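Local coordinates for protein Dot/Icm T4SS effector (Legionella pneumophila subsp. pneumophila, PDB 4HFV) that is of unknown molecular function but is probably delivered into host cells as an effector by the Dot/Icm type IV secretion system, at residues Phe4-Tyr9 / Ala124-Ala129; Ser15-Ile20 / Lys58-Leu63; Tyr82-Gln87 / Lys104-Ser109. One frame throughout, in Å; residues are numbered along the deposited sequence. Where two conformers were deposited one is given.

Interaction 1. Residues Phe4-Tyr9 / Ala124-Ala129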
loop_
_atom_site.group_PDB
_atom_site.type_symbol
_atom_site.label_atom_id
_atom_site.label_comp_id
_atom_site.label_asym_id
_atom_site.label_seq_id
_atom_site.Cartn_x
_atom_site.Cartn_y
_atom_site.Cartn_z
ATOM N N PHE A 4 -10.517 -14.117 12.465
ATOM C CA PHE A 4 -11.023 -15.059 11.481
ATOM C C PHE A 4 -10.013 -16.165 11.200
ATOM O O PHE A 4 -8.863 -15.904 10.846
ATOM C CB PHE A 4 -11.338 -14.335 10.179
ATOM C CG PHE A 4 -11.870 -15.229 9.098
ATOM C CD1 PHE A 4 -13.130 -15.836 9.234
ATOM C CD2 PHE A 4 -11.145 -15.451 7.947
ATOM C CE1 PHE A 4 -13.636 -16.655 8.242
ATOM C CE2 PHE A 4 -11.635 -16.252 6.949
ATOM C CZ PHE A 4 -12.889 -16.878 7.093
ATOM N N GLU A 5 -10.456 -17.410 11.331
ATOM C CA GLU A 5 -9.637 -18.518 10.914
ATOM C C GLU A 5 -9.897 -18.838 9.423
ATOM O O GLU A 5 -11.064 -19.062 8.993
ATOM C CB GLU A 5 -9.907 -19.732 11.810
ATOM C CG GLU A 5 -8.760 -20.739 11.822
ATOM C CD GLU A 5 -9.122 -22.023 12.566
ATOM O OE1 GLU A 5 -8.623 -22.209 13.695
ATOM O OE2 GLU A 5 -9.905 -22.836 12.023
ATOM N N LEU A 6 -8.840 -18.868 8.614
ATOM C CA LEU A 6 -9.041 -19.212 7.210
ATOM C C LEU A 6 -9.611 -20.631 7.055
ATOM O O LEU A 6 -9.157 -21.561 7.710
ATOM C CB LEU A 6 -7.744 -19.108 6.404
ATOM C CG LEU A 6 -7.121 -17.728 6.275
ATOM C CD1 LEU A 6 -5.755 -17.863 5.620
ATOM C CD2 LEU A 6 -8.017 -16.809 5.468
ATOM N N VAL A 7 -10.596 -20.796 6.180
ATOM C CA VAL A 7 -11.076 -22.139 5.872
ATOM C C VAL A 7 -10.027 -22.845 5.008
ATOM O O VAL A 7 -9.581 -22.272 4.029
ATOM C CB VAL A 7 -12.405 -22.115 5.070
ATOM C CG1 VAL A 7 -12.891 -23.563 4.801
ATOM C CG2 VAL A 7 -13.478 -21.327 5.814
ATOM N N ALA A 8 -9.699 -24.106 5.300
ATOM C CA ALA A 8 -8.735 -24.808 4.438
ATOM C C ALA A 8 -9.146 -24.775 2.955
ATOM O O ALA A 8 -10.343 -24.834 2.609
ATOM C CB ALA A 8 -8.464 -26.230 4.925
ATOM N N TYR A 9 -8.150 -24.619 2.071
ATOM C CA TYR A 9 -8.430 -24.432 0.643
ATOM C C TYR A 9 -9.288 -25.558 -0.006
ATOM O O TYR A 9 -10.262 -25.276 -0.731
ATOM C CB TYR A 9 -7.117 -24.282 -0.137
ATOM C CG TYR A 9 -7.333 -24.191 -1.616
ATOM C CD1 TYR A 9 -7.725 -23.018 -2.202
ATOM C CD2 TYR A 9 -7.174 -25.311 -2.428
ATOM C CE1 TYR A 9 -7.957 -22.945 -3.570
ATOM C CE2 TYR A 9 -7.408 -25.249 -3.791
ATOM C CZ TYR A 9 -7.792 -24.053 -4.362
ATOM O OH TYR A 9 -8.019 -23.979 -5.743
ATOM N N ALA A 124 -7.081 -6.726 5.921
ATOM C CA ALA A 124 -5.925 -6.145 5.253
ATOM C C ALA A 124 -5.058 -7.268 4.664
ATOM O O ALA A 124 -4.668 -7.201 3.515
ATOM C CB ALA A 124 -5.104 -5.258 6.180
ATOM N N ASP A 125 -4.755 -8.285 5.456
ATOM C CA ASP A 125 -3.939 -9.411 4.957
ATOM C C ASP A 125 -4.643 -10.146 3.790
ATOM O O ASP A 125 -4.017 -10.467 2.761
ATOM C CB ASP A 125 -3.626 -10.381 6.102
ATOM C CG ASP A 125 -2.788 -9.744 7.208
ATOM O OD1 ASP A 125 -2.126 -8.706 6.968
ATOM O OD2 ASP A 125 -2.803 -10.278 8.331
HETATM N N MSE A 126 -5.944 -10.422 3.943
HETATM C CA MSE A 126 -6.682 -11.103 2.897
HETATM C C MSE A 126 -6.739 -10.328 1.593
HETATM O O MSE A 126 -6.408 -10.880 0.517
HETATM C CB MSE A 126 -8.103 -11.462 3.386
HETATM C CG MSE A 126 -8.042 -12.403 4.596
HETATM SE SE MSE A 126 -9.742 -12.568 5.569
HETATM C CE MSE A 126 -10.467 -13.374 4.051
ATOM N N TYR A 127 -7.196 -9.078 1.653
ATOM C CA TYR A 127 -7.356 -8.314 0.428
ATOM C C TYR A 127 -6.001 -8.012 -0.221
ATOM O O TYR A 127 -5.902 -7.916 -1.450
ATOM C CB TYR A 127 -8.068 -6.986 0.655
ATOM C CG TYR A 127 -9.532 -7.100 1.041
ATOM C CD1 TYR A 127 -10.321 -8.146 0.594
ATOM C CD2 TYR A 127 -10.121 -6.127 1.850
ATOM C CE1 TYR A 127 -11.652 -8.231 0.955
ATOM C CE2 TYR A 127 -11.442 -6.195 2.208
ATOM C CZ TYR A 127 -12.206 -7.253 1.749
ATOM O OH TYR A 127 -13.537 -7.323 2.094
ATOM N N SER A 128 -4.973 -7.843 0.589
ATOM C CA SER A 128 -3.651 -7.641 0.032
ATOM C C SER A 128 -3.223 -8.885 -0.764
ATOM O O SER A 128 -2.730 -8.786 -1.902
ATOM C CB SER A 128 -2.659 -7.277 1.144
ATOM O OG SER A 128 -1.366 -7.092 0.634
ATOM N N ALA A 129 -3.437 -10.067 -0.177
ATOM C CA ALA A 129 -3.041 -11.312 -0.828
ATOM C C ALA A 129 -3.840 -11.482 -2.111
ATOM O O ALA A 129 -3.291 -11.890 -3.135
ATOM C CB ALA A 129 -3.216 -12.550 0.111
#
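M126, a selenomethionine introduced for structure determination, reaches out from helix 120-136 to the N-terminal strip 4-9, where it meets F4 and L6. At its root, CB is still too far from that strip to touch it and simply carries the chain off the helix. M126 CG comes next and begins the approach, 4.5 Å from L6 CD2. The selenium then arrives at the aromatic ring: M126 SE sits 4.0 Å from F4 CD2 and 5.0 Å from the centroid of the F4 ring. This is a Met-aromatic contact, with the selenium lying obliquely, 58° off the ring normal. The bend at chi3 (65°) lays the terminal methyl, M126 CE, against both partners, 4.2 Å from F4 CE2 and 4.5 Å from L6 CD2. M126 CE also packs against Y82 CB, on helix 70-90, at 4.2 Å.

The segment 4-9 is an irregular loop laid across an all-helical fold just before helix 9-27, with A8 at its N-cap. Polar side chains of the body fasten its backbone at intervals: D122 accepts from F4 N, N116 from E5 N and N78 from V7 N. F4 presents its ring to M126 because CG stands anti to the backbone N (chi1 -180°), and the two side chains meet at about a right angle. L112, N116 and P118 pack against the same phenylalanine, which is buried. The residue preceding M126, D125, forms a salt bridge with R145 of the second subunit, while the side chain of M126 lies about 10 Å from that of R176, which has been seen to bind succinate in a crystal structure of this protein, though none is bound to this chain.

Interaction 2. Residues Ser15-Ile20 / Lys58-Leu63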
loop_
_atom_site.group_PDB
_atom_site.type_symbol
_atom_site.label_atom_id
_atom_site.label_comp_id
_atom_site.label_asym_id
_atom_site.label_seq_id
_atom_site.Cartn_x
_atom_site.Cartn_y
_atom_site.Cartn_z
ATOM N N SER A 15 -16.876 -26.384 -1.247
ATOM C CA SER A 15 -18.198 -25.876 -0.914
ATOM C C SER A 15 -18.574 -24.771 -1.878
ATOM O O SER A 15 -19.744 -24.610 -2.189
ATOM C CB SER A 15 -18.301 -25.423 0.559
ATOM O OG SER A 15 -17.501 -24.316 0.770
ATOM N N ILE A 16 -17.595 -24.043 -2.419
ATOM C CA ILE A 16 -17.922 -23.013 -3.386
ATOM C C ILE A 16 -18.418 -23.673 -4.673
ATOM O O ILE A 16 -19.359 -23.203 -5.300
ATOM C CB ILE A 16 -16.708 -22.087 -3.657
ATOM C CG1 ILE A 16 -16.506 -21.129 -2.477
ATOM C CG2 ILE A 16 -16.887 -21.291 -4.968
ATOM C CD1 ILE A 16 -15.227 -20.403 -2.568
ATOM N N ARG A 17 -17.775 -24.768 -5.067
ATOM C CA ARG A 17 -18.173 -25.457 -6.278
ATOM C C ARG A 17 -19.603 -25.992 -6.032
ATOM O O ARG A 17 -20.441 -25.946 -6.940
ATOM C CB ARG A 17 -17.194 -26.594 -6.625
ATOM C CG ARG A 17 -15.846 -26.107 -7.220
ATOM C CD ARG A 17 -14.917 -27.253 -7.645
ATOM N NE ARG A 17 -15.689 -28.260 -8.353
ATOM C CZ ARG A 17 -15.861 -28.304 -9.678
ATOM N NH1 ARG A 17 -15.243 -27.447 -10.485
ATOM N NH2 ARG A 17 -16.658 -29.227 -10.199
ATOM N N GLU A 18 -19.887 -26.458 -4.808
ATOM C CA GLU A 18 -21.215 -27.020 -4.543
ATOM C C GLU A 18 -22.273 -25.910 -4.655
ATOM O O GLU A 18 -23.354 -26.138 -5.258
ATOM C CB GLU A 18 -21.321 -27.712 -3.196
ATOM C CG GLU A 18 -22.718 -28.435 -2.979
ATOM C CD GLU A 18 -23.217 -29.297 -4.178
ATOM O OE1 GLU A 18 -22.416 -30.046 -4.784
ATOM O OE2 GLU A 18 -24.430 -29.224 -4.518
ATOM N N SER A 19 -21.975 -24.731 -4.117
ATOM C CA SER A 19 -22.935 -23.635 -4.171
ATOM C C SER A 19 -23.163 -23.152 -5.612
ATOM O O SER A 19 -24.255 -22.697 -5.970
ATOM C CB SER A 19 -22.502 -22.500 -3.238
ATOM O OG SER A 19 -22.436 -22.973 -1.895
ATOM N N ILE A 20 -22.151 -23.273 -6.451
ATOM C CA ILE A 20 -22.288 -22.835 -7.842
ATOM C C ILE A 20 -23.223 -23.797 -8.570
ATOM O O ILE A 20 -24.148 -23.389 -9.298
ATOM C CB ILE A 20 -20.943 -22.742 -8.513
ATOM C CG1 ILE A 20 -20.188 -21.521 -7.969
ATOM C CG2 ILE A 20 -21.091 -22.660 -10.050
ATOM C CD1 ILE A 20 -18.709 -21.483 -8.361
ATOM N N LYS A 58 -12.134 -19.285 -12.083
ATOM C CA LYS A 58 -10.798 -19.055 -12.644
ATOM C C LYS A 58 -9.754 -18.998 -11.520
ATOM O O LYS A 58 -8.648 -19.536 -11.646
ATOM C CB LYS A 58 -10.718 -17.772 -13.463
ATOM C CG LYS A 58 -9.391 -17.524 -14.081
ATOM C CD LYS A 58 -8.952 -18.585 -15.092
ATOM C CE LYS A 58 -9.963 -18.739 -16.208
ATOM N NZ LYS A 58 -9.457 -19.714 -17.237
ATOM N N THR A 59 -10.127 -18.367 -10.430
ATOM C CA THR A 59 -9.245 -18.277 -9.259
ATOM C C THR A 59 -8.902 -19.678 -8.792
ATOM O O THR A 59 -7.733 -19.993 -8.595
ATOM C CB THR A 59 -9.861 -17.363 -8.168
ATOM O OG1 THR A 59 -9.809 -16.019 -8.634
ATOM C CG2 THR A 59 -9.155 -17.448 -6.830
ATOM N N ILE A 60 -9.907 -20.540 -8.648
ATOM C CA ILE A 60 -9.658 -21.904 -8.232
ATOM C C ILE A 60 -8.752 -22.689 -9.186
ATOM O O ILE A 60 -7.831 -23.378 -8.751
ATOM C CB ILE A 60 -10.994 -22.646 -8.062
ATOM C CG1 ILE A 60 -11.684 -22.214 -6.757
ATOM C CG2 ILE A 60 -10.755 -24.099 -8.074
ATOM C CD1 ILE A 60 -13.227 -22.530 -6.735
ATOM N N GLU A 61 -9.009 -22.592 -10.492
ATOM C CA GLU A 61 -8.149 -23.232 -11.512
ATOM C C GLU A 61 -6.677 -22.752 -11.389
ATOM O O GLU A 61 -5.710 -23.527 -11.520
ATOM C CB GLU A 61 -8.704 -22.874 -12.905
ATOM C CG GLU A 61 -7.980 -23.508 -14.118
ATOM C CD GLU A 61 -8.345 -22.830 -15.459
ATOM O OE1 GLU A 61 -9.341 -22.082 -15.519
ATOM O OE2 GLU A 61 -7.632 -23.029 -16.466
ATOM N N LEU A 62 -6.490 -21.467 -11.157
ATOM C CA LEU A 62 -5.130 -20.915 -11.153
ATOM C C LEU A 62 -4.397 -21.352 -9.877
ATOM O O LEU A 62 -3.231 -21.763 -9.910
ATOM C CB LEU A 62 -5.147 -19.383 -11.303
ATOM C CG LEU A 62 -5.583 -18.826 -12.684
ATOM C CD1 LEU A 62 -5.830 -17.307 -12.633
ATOM C CD2 LEU A 62 -4.590 -19.177 -13.765
ATOM N N LEU A 63 -5.084 -21.279 -8.749
ATOM C CA LEU A 63 -4.488 -21.764 -7.506
ATOM C C LEU A 63 -4.151 -23.251 -7.593
ATOM O O LEU A 63 -3.078 -23.669 -7.155
ATOM C CB LEU A 63 -5.408 -21.451 -6.320
ATOM C CG LEU A 63 -5.567 -19.956 -6.042
ATOM C CD1 LEU A 63 -6.670 -19.655 -5.108
ATOM C CD2 LEU A 63 -4.230 -19.324 -5.497
#
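I60, on helix 49-64, faces I16 and R17 on helix 9-27 across a fairly wide gap: the nearest CA atoms, those of R17 and I60, are 9.4 Å apart. Both segments are regular helix inside longer helices, and their main chains are occupied with their own helical bonds, such as S19 N to S15 O and L63 N to T59 O. Side chains therefore have to bridge the distance, and a single long one does most of it. I60 is stretched out, with CD1 continuing its chain away from the helix (chi2 161°), and this methyl rests over I16 and R17. I16 offers its branch methyl, CG2, which lies 4.2 Å from I60 CD1. R17 takes part with the aliphatic portion of its chain; R17 CG is 4.5 Å from I60 CD1.

Past CG the arginine turns toward other company, and R17 NH2 donates to the backbone O of E35, while L38 packs on the same side chain. L77 of helix 70-90 touches both I16 and I60 and so joins the two isoleucines to a third helix. Y9 and K13, earlier on helix 9-27, also lie on I60.

Away from this apolar junction, helix 49-64 carries its own ion pair, one turn apart: K58 NZ is 2.9 Å from E61 OE1. The lysine approaches that oxygen on its syn side, 28° out of the carboxylate plane. The two charges are thus matched along one helix and do not reach across. What joins the segments is methyl and methylene packing alone, with the guanidinium of R17 directed to E35.

Interaction 3. Residues Tyr82-Gln87 / Lys104-Ser109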
loop_
_atom_site.group_PDB
_atom_site.type_symbol
_atom_site.label_atom_id
_atom_site.label_comp_id
_atom_site.label_asym_id
_atom_site.label_seq_id
_atom_site.Cartn_x
_atom_site.Cartn_y
_atom_site.Cartn_z
ATOM N N TYR A 82 -14.889 -13.813 0.504
ATOM C CA TYR A 82 -15.310 -12.738 1.396
ATOM C C TYR A 82 -15.621 -11.475 0.616
ATOM O O TYR A 82 -16.638 -10.848 0.842
ATOM C CB TYR A 82 -14.246 -12.451 2.453
ATOM C CG TYR A 82 -14.776 -11.543 3.530
ATOM C CD1 TYR A 82 -14.729 -10.177 3.362
ATOM C CD2 TYR A 82 -15.393 -12.056 4.685
ATOM C CE1 TYR A 82 -15.220 -9.321 4.325
ATOM C CE2 TYR A 82 -15.899 -11.211 5.650
ATOM C CZ TYR A 82 -15.807 -9.840 5.455
ATOM O OH TYR A 82 -16.277 -8.946 6.380
ATOM N N TYR A 83 -14.747 -11.125 -0.325
ATOM C CA TYR A 83 -14.938 -9.941 -1.169
ATOM C C TYR A 83 -16.224 -10.013 -2.002
ATOM O O TYR A 83 -16.997 -9.054 -2.098
ATOM C CB TYR A 83 -13.685 -9.783 -2.066
ATOM C CG TYR A 83 -13.641 -8.551 -2.960
ATOM C CD1 TYR A 83 -13.841 -7.274 -2.460
ATOM C CD2 TYR A 83 -13.337 -8.679 -4.315
ATOM C CE1 TYR A 83 -13.747 -6.163 -3.306
ATOM C CE2 TYR A 83 -13.262 -7.606 -5.154
ATOM C CZ TYR A 83 -13.469 -6.355 -4.666
ATOM O OH TYR A 83 -13.402 -5.304 -5.555
ATOM N N ILE A 84 -16.452 -11.143 -2.648
ATOM C CA ILE A 84 -17.659 -11.249 -3.456
ATOM C C ILE A 84 -18.893 -11.223 -2.578
ATOM O O ILE A 84 -19.891 -10.601 -2.934
ATOM C CB ILE A 84 -17.661 -12.508 -4.333
ATOM C CG1 ILE A 84 -16.728 -12.271 -5.528
ATOM C CG2 ILE A 84 -19.090 -12.809 -4.789
ATOM C CD1 ILE A 84 -16.323 -13.521 -6.215
ATOM N N ARG A 85 -18.840 -11.887 -1.419
ATOM C CA ARG A 85 -19.930 -11.778 -0.427
ATOM C C ARG A 85 -20.233 -10.299 -0.094
ATOM O O ARG A 85 -21.384 -9.855 -0.085
ATOM C CB ARG A 85 -19.545 -12.525 0.865
ATOM C CG ARG A 85 -20.589 -12.506 2.004
ATOM C CD ARG A 85 -20.205 -13.481 3.121
ATOM N NE ARG A 85 -21.095 -13.438 4.291
ATOM C CZ ARG A 85 -21.006 -12.543 5.269
ATOM N NH1 ARG A 85 -20.074 -11.624 5.217
ATOM N NH2 ARG A 85 -21.819 -12.586 6.326
ATOM N N ASP A 86 -19.195 -9.510 0.174
ATOM C CA ASP A 86 -19.405 -8.115 0.512
ATOM C C ASP A 86 -20.014 -7.317 -0.662
ATOM O O ASP A 86 -20.865 -6.433 -0.493
ATOM C CB ASP A 86 -18.064 -7.513 0.908
ATOM C CG ASP A 86 -18.212 -6.130 1.507
ATOM O OD1 ASP A 86 -18.815 -6.034 2.575
ATOM O OD2 ASP A 86 -17.718 -5.152 0.906
ATOM N N GLN A 87 -19.583 -7.664 -1.854
ATOM C CA GLN A 87 -20.100 -7.051 -3.071
ATOM C C GLN A 87 -21.604 -7.287 -3.230
ATOM O O GLN A 87 -22.361 -6.395 -3.627
ATOM C CB GLN A 87 -19.319 -7.545 -4.266
ATOM C CG GLN A 87 -17.937 -6.861 -4.341
ATOM C CD GLN A 87 -17.106 -7.217 -5.546
ATOM O OE1 GLN A 87 -16.949 -8.375 -5.895
ATOM N NE2 GLN A 87 -16.509 -6.185 -6.175
ATOM N N LYS A 104 -25.880 -16.385 1.197
ATOM C CA LYS A 104 -25.944 -17.281 2.330
ATOM C C LYS A 104 -24.906 -18.389 2.268
ATOM O O LYS A 104 -24.332 -18.758 3.302
ATOM C CB LYS A 104 -27.315 -17.914 2.437
ATOM C CG LYS A 104 -28.319 -17.033 3.075
ATOM C CD LYS A 104 -29.465 -17.862 3.726
ATOM C CE LYS A 104 -30.440 -18.415 2.718
ATOM N NZ LYS A 104 -31.630 -19.108 3.406
ATOM N N SER A 105 -24.716 -18.941 1.072
ATOM C CA SER A 105 -23.764 -20.017 0.851
ATOM C C SER A 105 -22.319 -19.560 1.081
ATOM O O SER A 105 -21.481 -20.325 1.616
ATOM C CB SER A 105 -23.956 -20.620 -0.557
ATOM O OG SER A 105 -23.183 -19.932 -1.555
ATOM N N LEU A 106 -22.036 -18.287 0.755
ATOM C CA LEU A 106 -20.721 -17.753 1.021
ATOM C C LEU A 106 -20.500 -17.587 2.532
ATOM O O LEU A 106 -19.439 -17.932 3.031
ATOM C CB LEU A 106 -20.506 -16.424 0.268
ATOM C CG LEU A 106 -20.489 -16.645 -1.231
ATOM C CD1 LEU A 106 -20.531 -15.319 -1.972
ATOM C CD2 LEU A 106 -19.264 -17.423 -1.643
ATOM N N THR A 107 -21.512 -17.131 3.272
ATOM C CA THR A 107 -21.385 -17.003 4.711
ATOM C C THR A 107 -21.064 -18.368 5.327
ATOM O O THR A 107 -20.176 -18.502 6.188
ATOM C CB THR A 107 -22.695 -16.532 5.319
ATOM O OG1 THR A 107 -23.052 -15.272 4.733
ATOM C CG2 THR A 107 -22.606 -16.486 6.863
ATOM N N ILE A 108 -21.829 -19.374 4.894
ATOM C CA ILE A 108 -21.649 -20.758 5.336
ATOM C C ILE A 108 -20.281 -21.332 4.939
ATOM O O ILE A 108 -19.622 -21.928 5.760
ATOM C CB ILE A 108 -22.748 -21.721 4.772
ATOM C CG1 ILE A 108 -24.175 -21.302 5.196
ATOM C CG2 ILE A 108 -22.480 -23.136 5.213
ATOM C CD1 ILE A 108 -24.368 -21.257 6.645
ATOM N N SER A 109 -19.863 -21.141 3.697
ATOM C CA SER A 109 -18.604 -21.706 3.215
ATOM C C SER A 109 -17.438 -21.169 4.032
ATOM O O SER A 109 -16.475 -21.875 4.321
ATOM C CB SER A 109 -18.382 -21.378 1.740
ATOM O OG SER A 109 -19.258 -22.117 0.899
#
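R85 NE donates to T107 OG1 at 2.7 Å, and this nearly straight bond (171° at the hydrogen) is the stronger of the two hydrogen bonds between segments 82-87 and 104-109. The hydroxyl oxygen lies at the edge of the guanidinium, only 2° out of its plane. R85 NH2 adds a weak second bond to the same T107 OG1, at 3.4 Å. Beside this polar pair is an apolar one: L106 CD1 rests 4.0 Å from I84 CG2 and 3.9 Å from R85 N, so the leucine methyl lies right against the backbone of the opposing helix. The two chains also meet near their roots, with R85 CB 4.1 Å from L106 CB.

Several things put these groups in place. The arginine leaves its helix with CG anti to the backbone N and runs extended to NE, passing beside L106 to arrive at the threonine. T107 OG1 has a further, weak hydrogen bond to Y103 O, one turn back on its own helix, which would steady the hydroxyl as an acceptor. L112, in the following loop, packs on R85.

The segment axes approach to 9.6 Å at an angle of 148°, making a roughly antiparallel pair of successive helices. Other faces of 82-87 look to the rest of the bundle: D86 forms a salt bridge with R171 and Y83 OH bonds to D164, both on helix 161-188, whereas Y82 packs on Y127 of helix 120-136. From the short helix 101-109, S109 OG reaches S15 OG on helix 9-27.

In the fold
Interactions 1 and 2 are buried and apolar, built on a Met-aromatic contact and on isoleucine methyls respectively; interaction 3 is only partly buried and adds an arginine-threonine hydrogen bond to its leucine packing. Along the chain, interaction 1 closes a long loop that contains the other two, which follow one another in series. Helix 70-90 is common ground: it carries half of interaction 3, gives L77 to interaction 2 and lies beside interaction 1. Interactions 1 and 2 meet where Y9 packs on I60 and L63, and interactions 2 and 3 where S19 packs on S105. V7 also packs against S109, tying 4-9 to 104-109.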